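Local atomic coordinates of syndapin (Drosophila melanogaster, PDB entry 3I2W), a protein that probably acts in endocytosis, regulating uptake of plasma membrane proteins, and binds phospholipid membranes; this chain is its dimer-forming F-BAR domain. Residues V179-T182 with K183-V186; K188-E191 with K192-A196; N235-S238 with C239-T243. All coordinates share one frame; numbering follows the deposited sequence.

How the interactions relate
Interactions 1 and 2 lie within helix 169-240, and interaction 3 covers its C-terminal end and the turn that follows; none spans a large loop, since each joins residues adjoining in sequence. From the N terminus, interaction 1 comes first and closes before interaction 2 opens; the two are neighbours, centres about 14 Å apart, where the helix runs against helix 114-159. Interaction 3 follows on the other side of the chain's centre, its centre about 68 Å from that of interaction 2, and it packs against helices 11-58 and 63-105. The three are in series, without nesting or crossing. Interactions 2 and 3 also touch the second subunit.

Interaction 1 of 3, residues V179-T182 with K183-V186; sequences VQKT and KDQV
K183 folds its aliphatic chain back beside V179, one turn earlier in the same α-helix, in a classic i to i+4 pairing within helix 169-240 of the F-BAR domain's elongated helical bundle. The two side chains lie alongside and point the same way, and V179 CG1 comes 3.7 Å from K183 CE. The first torsion of K183 makes this possible: with chi1 at 54°, CG sits between the backbone N and the carbonyl carbon, and the methylenes pass over the carbonyl of V179. A lysine suits this partly exposed border because its long stem can cover a valine; here the NZ end lies along V179 CG1 as well, 3.5 Å away.

This is the close-packed side. V179 is buried and rests on T155 of helix 114-159, K183 touches both T155 and E151 there, and T182 also meets E151. T182 turns its hydroxyl back to the preceding turn, where the carbonyls of R178 and V179 both lie within reach of OG1, a way for a threonine to satisfy its polar group inside a helix.

The opposite character belongs to Q180, K181 and D184, which are exposed. Q180 crosses the stem of K183 at about a right angle, with OE1 4.0 Å from K183 CD, a touch and no more. K181 and D184 also cross, yet K181 NZ stays 6.4 Å from D184 OD2, so the opposite charges make no salt bridge but may still attract at a distance. Long polar chains suit this exposed face, where they can meet solvent. Beneath both sides the backbone keeps its helical bonding: K183 N donates to V179 O at 2.9 Å, and V186 N reaches T182 O at 3.1 Å with an N-H...O angle of 167°.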
loop_
_atom_site.group_PDB
_atom_site.type_symbol
_atom_site.label_atom_id
_atom_site.label_comp_id
_atom_site.label_asym_id
_atom_site.label_seq_id
_atom_site.Cartn_x
_atom_site.Cartn_y
_atom_site.Cartn_z
ATOM N N VAL B 179 32.261 76.626 -16.878
ATOM C CA VAL B 179 30.794 76.738 -16.861
ATOM C C VAL B 179 30.207 76.599 -18.255
ATOM O O VAL B 179 29.389 75.755 -18.501
ATOM C CB VAL B 179 30.319 78.078 -16.228
ATOM C CG1 VAL B 179 28.860 78.339 -16.520
ATOM C CG2 VAL B 179 30.573 78.078 -14.725
ATOM N N GLN B 180 30.639 77.441 -19.168
ATOM C CA GLN B 180 30.163 77.420 -20.536
ATOM C C GLN B 180 30.417 76.060 -21.249
ATOM O O GLN B 180 29.659 75.676 -22.138
ATOM C CB GLN B 180 30.827 78.598 -21.276
ATOM C CG GLN B 180 30.439 78.784 -22.746
ATOM C CD GLN B 180 28.966 79.186 -22.931
ATOM O OE1 GLN B 180 28.207 79.320 -21.949
ATOM N NE2 GLN B 180 28.557 79.381 -24.195
ATOM N N LYS B 181 31.483 75.357 -20.852
ATOM C CA LYS B 181 31.924 74.105 -21.473
ATOM C C LYS B 181 31.107 72.977 -20.882
ATOM O O LYS B 181 30.887 71.947 -21.509
ATOM C CB LYS B 181 33.409 73.822 -21.162
ATOM C CG LYS B 181 34.307 73.233 -22.319
ATOM C CD LYS B 181 33.687 72.080 -23.211
ATOM C CE LYS B 181 33.776 70.654 -22.588
ATOM N NZ LYS B 181 35.183 70.124 -22.421
ATOM N N THR B 182 30.687 73.156 -19.646
ATOM C CA THR B 182 29.934 72.132 -19.017
ATOM C C THR B 182 28.479 72.307 -19.377
ATOM O O THR B 182 27.717 71.364 -19.266
ATOM C CB THR B 182 30.103 72.109 -17.506
ATOM O OG1 THR B 182 29.678 73.359 -16.969
ATOM C CG2 THR B 182 31.553 71.776 -17.090
ATOM N N LYS B 183 28.053 73.482 -19.805
ATOM C CA LYS B 183 26.691 73.538 -20.278
ATOM C C LYS B 183 26.555 73.222 -21.759
ATOM O O LYS B 183 25.462 72.968 -22.234
ATOM C CB LYS B 183 25.976 74.802 -19.859
ATOM C CG LYS B 183 26.648 76.088 -20.199
ATOM C CD LYS B 183 25.991 77.245 -19.415
ATOM C CE LYS B 183 25.797 76.887 -17.946
ATOM N NZ LYS B 183 25.393 78.068 -17.137
ATOM N N ASP B 184 27.670 73.217 -22.483
ATOM C CA ASP B 184 27.734 72.495 -23.748
ATOM C C ASP B 184 27.461 71.033 -23.456
ATOM O O ASP B 184 26.780 70.380 -24.233
ATOM C CB ASP B 184 29.123 72.539 -24.373
ATOM C CG ASP B 184 29.551 73.920 -24.770
ATOM O OD1 ASP B 184 28.670 74.755 -25.100
ATOM O OD2 ASP B 184 30.788 74.169 -24.776
ATOM N N GLN B 185 28.035 70.530 -22.355
ATOM C CA GLN B 185 27.913 69.137 -21.949
ATOM C C GLN B 185 26.468 68.739 -21.631
ATOM O O GLN B 185 25.962 67.811 -22.220
ATOM C CB GLN B 185 28.865 68.809 -20.785
ATOM C CG GLN B 185 30.269 68.471 -21.206
ATOM C CD GLN B 185 30.285 67.655 -22.477
ATOM O OE1 GLN B 185 30.112 68.194 -23.574
ATOM N NE2 GLN B 185 30.479 66.342 -22.342
ATOM N N VAL B 186 25.803 69.455 -20.728
ATOM C CA VAL B 186 24.374 69.273 -20.511
ATOM C C VAL B 186 23.544 69.155 -21.805
ATOM O O VAL B 186 22.562 68.395 -21.863
ATOM C CB VAL B 186 23.806 70.378 -19.634
ATOM C CG1 VAL B 186 22.255 70.409 -19.690
ATOM C CG2 VAL B 186 24.282 70.168 -18.229
#

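Interaction 2 of 3, residues K188-E191 with K192-A196; sequences KCRE and KYEQA
R190 and E194 lie side by side, one helical turn apart and pointing the same way, but they meet through carbon and not through charge. E194 OE2 comes against the methylene stem of the arginine, 3.3 Å from R190 CG and 3.6 Å from R190 CD. Beyond that the arginine bends at its third torsion, which carries the guanidinium away: R190 NE is 4.9 Å from E194 OE2, and the two flat groups are turned 40° against each other. The opposite charges may still attract, without direct contact.

Close by, Y193 leaves the helix with CG anti to the backbone N (chi1 -175°), its CB resting 3.4 Å from C189 O while the ring leads away from the preceding turn. On the exposed side, K192 CG approaches K188 O to 3.7 Å, a lysine whose stem stays near the backbone.

Underneath runs the i to i+4 bonding of an α-helix, here in helix 169-240 of the F-BAR domain: K192 N to K188 O, Y193 N to C189 O at 3.0 Å and E194 N to R190 O, all nearly straight at the hydrogen, with K192 N lying in the carbonyl plane of K188.

The next shell settles where these side chains stand. The tyrosine packs on A140 and K141 of helix 114-159, while C189 touches Y144, whose hydroxyl also receives a weak bond from R190 NE. From the other subunit of the dimer, F286 stacks with the Y193 ring and packs on both R190 and E194, and V287 N of that subunit is hydrogen-bonded to Y193 OH. A tyrosine suits such a spot because its flat ring can stack while its hydroxyl takes a backbone N-H.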
loop_
_atom_site.group_PDB
_atom_site.type_symbol
_atom_site.label_atom_id
_atom_site.label_comp_id
_atom_site.label_asym_id
_atom_site.label_seq_id
_atom_site.Cartn_x
_atom_site.Cartn_y
_atom_site.Cartn_z
ATOM N N LYS B 188 24.826 68.673 -25.344
ATOM C CA LYS B 188 25.315 67.531 -26.088
ATOM C C LYS B 188 24.697 66.204 -25.538
ATOM O O LYS B 188 24.121 65.405 -26.289
ATOM C CB LYS B 188 26.854 67.488 -26.072
ATOM C CG LYS B 188 27.463 66.853 -27.336
ATOM C CD LYS B 188 28.947 66.412 -27.188
ATOM C CE LYS B 188 29.461 65.781 -28.511
ATOM N NZ LYS B 188 30.751 65.028 -28.381
ATOM N N CYS B 189 24.805 66.012 -24.227
ATOM C CA CYS B 189 24.251 64.871 -23.522
ATOM C C CYS B 189 22.755 64.683 -23.551
ATOM O O CYS B 189 22.327 63.557 -23.778
ATOM C CB CYS B 189 24.683 64.915 -22.081
ATOM S SG CYS B 189 26.322 64.392 -22.044
ATOM N N ARG B 190 21.977 65.738 -23.273
ATOM C CA ARG B 190 20.543 65.646 -23.411
ATOM C C ARG B 190 20.245 65.117 -24.808
ATOM O O ARG B 190 19.393 64.255 -24.999
ATOM C CB ARG B 190 19.850 66.980 -23.164
ATOM C CG ARG B 190 18.323 66.842 -23.016
ATOM C CD ARG B 190 17.553 68.067 -22.532
ATOM N NE ARG B 190 17.853 68.398 -21.137
ATOM C CZ ARG B 190 18.597 69.451 -20.772
ATOM N NH1 ARG B 190 19.116 70.267 -21.709
ATOM N NH2 ARG B 190 18.830 69.702 -19.481
ATOM N N GLU B 191 20.988 65.582 -25.791
ATOM C CA GLU B 191 20.723 65.124 -27.115
ATOM C C GLU B 191 21.010 63.649 -27.274
ATOM O O GLU B 191 20.109 62.922 -27.603
ATOM C CB GLU B 191 21.396 65.988 -28.156
ATOM C CG GLU B 191 20.506 67.135 -28.538
ATOM C CD GLU B 191 21.288 68.281 -29.162
ATOM O OE1 GLU B 191 21.888 68.081 -30.253
ATOM O OE2 GLU B 191 21.300 69.388 -28.560
ATOM N N LYS B 192 22.230 63.188 -27.027
ATOM C CA LYS B 192 22.519 61.770 -27.233
ATOM C C LYS B 192 21.507 60.871 -26.457
ATOM O O LYS B 192 21.084 59.823 -26.954
ATOM C CB LYS B 192 23.984 61.392 -26.925
ATOM C CG LYS B 192 25.137 62.080 -27.692
ATOM C CD LYS B 192 24.975 62.335 -29.243
ATOM C CE LYS B 192 24.373 61.156 -30.100
ATOM N NZ LYS B 192 25.290 60.016 -30.458
ATOM N N TYR B 193 21.103 61.306 -25.273
ATOM C CA TYR B 193 20.149 60.561 -24.498
ATOM C C TYR B 193 18.804 60.468 -25.266
ATOM O O TYR B 193 18.384 59.388 -25.641
ATOM C CB TYR B 193 20.087 61.142 -23.074
ATOM C CG TYR B 193 19.241 60.441 -22.043
ATOM C CD1 TYR B 193 18.922 59.079 -22.113
ATOM C CD2 TYR B 193 18.781 61.143 -20.949
ATOM C CE1 TYR B 193 18.109 58.475 -21.107
ATOM C CE2 TYR B 193 17.967 60.562 -19.970
ATOM C CZ TYR B 193 17.637 59.244 -20.054
ATOM O OH TYR B 193 16.855 58.728 -19.055
ATOM N N GLU B 194 18.171 61.593 -25.576
ATOM C CA GLU B 194 16.986 61.618 -26.438
ATOM C C GLU B 194 17.143 60.813 -27.707
ATOM O O GLU B 194 16.199 60.295 -28.216
ATOM C CB GLU B 194 16.629 63.050 -26.814
ATOM C CG GLU B 194 15.983 63.874 -25.665
ATOM C CD GLU B 194 16.104 65.393 -25.900
ATOM O OE1 GLU B 194 16.538 65.794 -27.019
ATOM O OE2 GLU B 194 15.769 66.176 -24.974
ATOM N N GLN B 195 18.326 60.688 -28.241
ATOM C CA GLN B 195 18.439 59.947 -29.475
ATOM C C GLN B 195 18.500 58.456 -29.228
ATOM O O GLN B 195 18.266 57.663 -30.129
ATOM C CB GLN B 195 19.704 60.347 -30.238
ATOM C CG GLN B 195 19.567 61.571 -31.118
ATOM C CD GLN B 195 20.853 62.365 -31.101
ATOM O OE1 GLN B 195 21.124 63.082 -30.134
ATOM N NE2 GLN B 195 21.674 62.219 -32.147
ATOM N N ALA B 196 18.892 58.089 -28.028
ATOM C CA ALA B 196 19.121 56.717 -27.741
ATOM C C ALA B 196 17.749 56.176 -27.381
ATOM O O ALA B 196 17.351 55.105 -27.850
ATOM C CB ALA B 196 20.114 56.564 -26.602
#

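Interaction 3 of 3, residues N235-S238 with C239-T243; sequences NVHS and CLDLT
V236 and L240 lie side by side on one face of the helix, with V236 CG1 4.1 Å from L240 CD2. V236 packs on I31 of helix 11-58, whereas L240 lies on L90 of helix 63-105 and R34 of helix 11-58, and also packs on E75 of the second subunit; branched aliphatic residues suit this buried face.

H237 and D241 form the second pair. The H237 ring is thrown back beside its own carbonyl carbon (chi1 -176°), which carries it alongside the next turn, and D241 OD2 approaches obliquely, 3.7 Å from H237 CE1, the ring and carboxylate planes being 77° apart. The polar end of this histidine serves the dimer: NE2 is hydrogen-bonded to Y252 O of the second subunit, and the ring meets that subunit's F255. C239 is small enough to fit against N89, L90 and V94 of helix 63-105.

D241 holds CG anti to its nitrogen, at chi1 -180°, and this sets the carboxylate between the H237 ring behind it and the backbone and hydroxyl of T243 ahead. OD1 accepts the hydroxyl of T243 OG1 at 2.7 Å, on its syn side, and a weak bond from T243 N at 2.9 Å, while OD2 makes a salt bridge to K244 NZ. With an alanine here, the T243 hydroxyl would probably lose its acceptor and the K244 ammonium its mate, leaving the turn freer to move.

The backbone changes character in step. L240 N bonds both V236 O at 3.1 Å and H237 O at 2.8 Å, and D241 N reaches H237 O weakly before D241 leaves helical angles. This is the C-terminal end of a long F-BAR helix, passing into an Asx turn at D241, closed by the weak T243 N to OD1 bond and backed by the T243 hydroxyl.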
loop_
_atom_site.group_PDB
_atom_site.type_symbol
_atom_site.label_atom_id
_atom_site.label_comp_id
_atom_site.label_asym_id
_atom_site.label_seq_id
_atom_site.Cartn_x
_atom_site.Cartn_y
_atom_site.Cartn_z
ATOM N N ASN B 235 -3.123 6.649 -17.591
ATOM C CA ASN B 235 -2.605 5.316 -17.686
ATOM C C ASN B 235 -2.400 4.778 -16.284
ATOM O O ASN B 235 -2.695 3.640 -16.034
ATOM C CB ASN B 235 -1.290 5.325 -18.424
ATOM C CG ASN B 235 -1.450 5.526 -19.924
ATOM O OD1 ASN B 235 -0.477 5.576 -20.645
ATOM N ND2 ASN B 235 -2.648 5.641 -20.387
ATOM N N VAL B 236 -1.907 5.604 -15.368
ATOM C CA VAL B 236 -1.728 5.223 -13.990
ATOM C C VAL B 236 -3.078 4.791 -13.460
ATOM O O VAL B 236 -3.243 3.639 -12.966
ATOM C CB VAL B 236 -1.257 6.381 -13.126
ATOM C CG1 VAL B 236 -1.188 5.937 -11.712
ATOM C CG2 VAL B 236 0.112 6.806 -13.508
ATOM N N HIS B 237 -4.037 5.700 -13.574
ATOM C CA HIS B 237 -5.387 5.433 -13.190
ATOM C C HIS B 237 -5.813 4.051 -13.654
ATOM O O HIS B 237 -6.098 3.232 -12.850
ATOM C CB HIS B 237 -6.257 6.501 -13.779
ATOM C CG HIS B 237 -7.693 6.406 -13.383
ATOM N ND1 HIS B 237 -8.593 5.603 -14.047
ATOM C CD2 HIS B 237 -8.397 7.064 -12.432
ATOM C CE1 HIS B 237 -9.778 5.730 -13.485
ATOM N NE2 HIS B 237 -9.691 6.614 -12.505
ATOM N N SER B 238 -5.828 3.756 -14.943
ATOM C CA SER B 238 -6.055 2.344 -15.386
ATOM C C SER B 238 -5.420 1.254 -14.587
ATOM O O SER B 238 -6.019 0.236 -14.335
ATOM C CB SER B 238 -5.579 2.145 -16.802
ATOM O OG SER B 238 -6.390 3.059 -17.476
ATOM N N CYS B 239 -4.157 1.436 -14.254
ATOM C CA CYS B 239 -3.458 0.407 -13.525
ATOM C C CYS B 239 -4.046 0.183 -12.156
ATOM O O CYS B 239 -3.999 -0.900 -11.664
ATOM C CB CYS B 239 -2.018 0.797 -13.326
ATOM S SG CYS B 239 -1.155 0.870 -14.791
ATOM N N LEU B 240 -4.564 1.222 -11.541
ATOM C CA LEU B 240 -4.970 1.145 -10.170
ATOM C C LEU B 240 -6.456 0.882 -10.005
ATOM O O LEU B 240 -6.899 0.564 -8.932
ATOM C CB LEU B 240 -4.631 2.445 -9.439
ATOM C CG LEU B 240 -3.254 2.687 -8.855
ATOM C CD1 LEU B 240 -2.365 2.361 -9.879
ATOM C CD2 LEU B 240 -3.108 4.161 -8.617
ATOM N N ASP B 241 -7.238 1.009 -11.041
ATOM C CA ASP B 241 -8.650 1.018 -10.857
ATOM C C ASP B 241 -9.072 -0.421 -10.645
ATOM O O ASP B 241 -8.870 -1.309 -11.481
ATOM C CB ASP B 241 -9.281 1.633 -12.091
ATOM C CG ASP B 241 -10.800 1.713 -12.042
ATOM O OD1 ASP B 241 -11.516 1.152 -11.168
ATOM O OD2 ASP B 241 -11.295 2.391 -12.955
ATOM N N LEU B 242 -9.688 -0.613 -9.501
ATOM C CA LEU B 242 -9.990 -1.903 -8.980
ATOM C C LEU B 242 -11.210 -2.356 -9.667
ATOM O O LEU B 242 -11.353 -3.572 -9.960
ATOM C CB LEU B 242 -10.269 -1.792 -7.485
ATOM C CG LEU B 242 -8.942 -1.763 -6.731
ATOM C CD1 LEU B 242 -9.194 -1.424 -5.268
ATOM C CD2 LEU B 242 -8.193 -3.127 -6.950
ATOM N N THR B 243 -12.084 -1.388 -9.939
ATOM C CA THR B 243 -13.369 -1.681 -10.525
ATOM C C THR B 243 -13.199 -2.318 -11.891
ATOM O O THR B 243 -14.159 -2.693 -12.491
ATOM C CB THR B 243 -14.287 -0.429 -10.649
ATOM O OG1 THR B 243 -13.952 0.300 -11.813
ATOM C CG2 THR B 243 -14.148 0.489 -9.502
#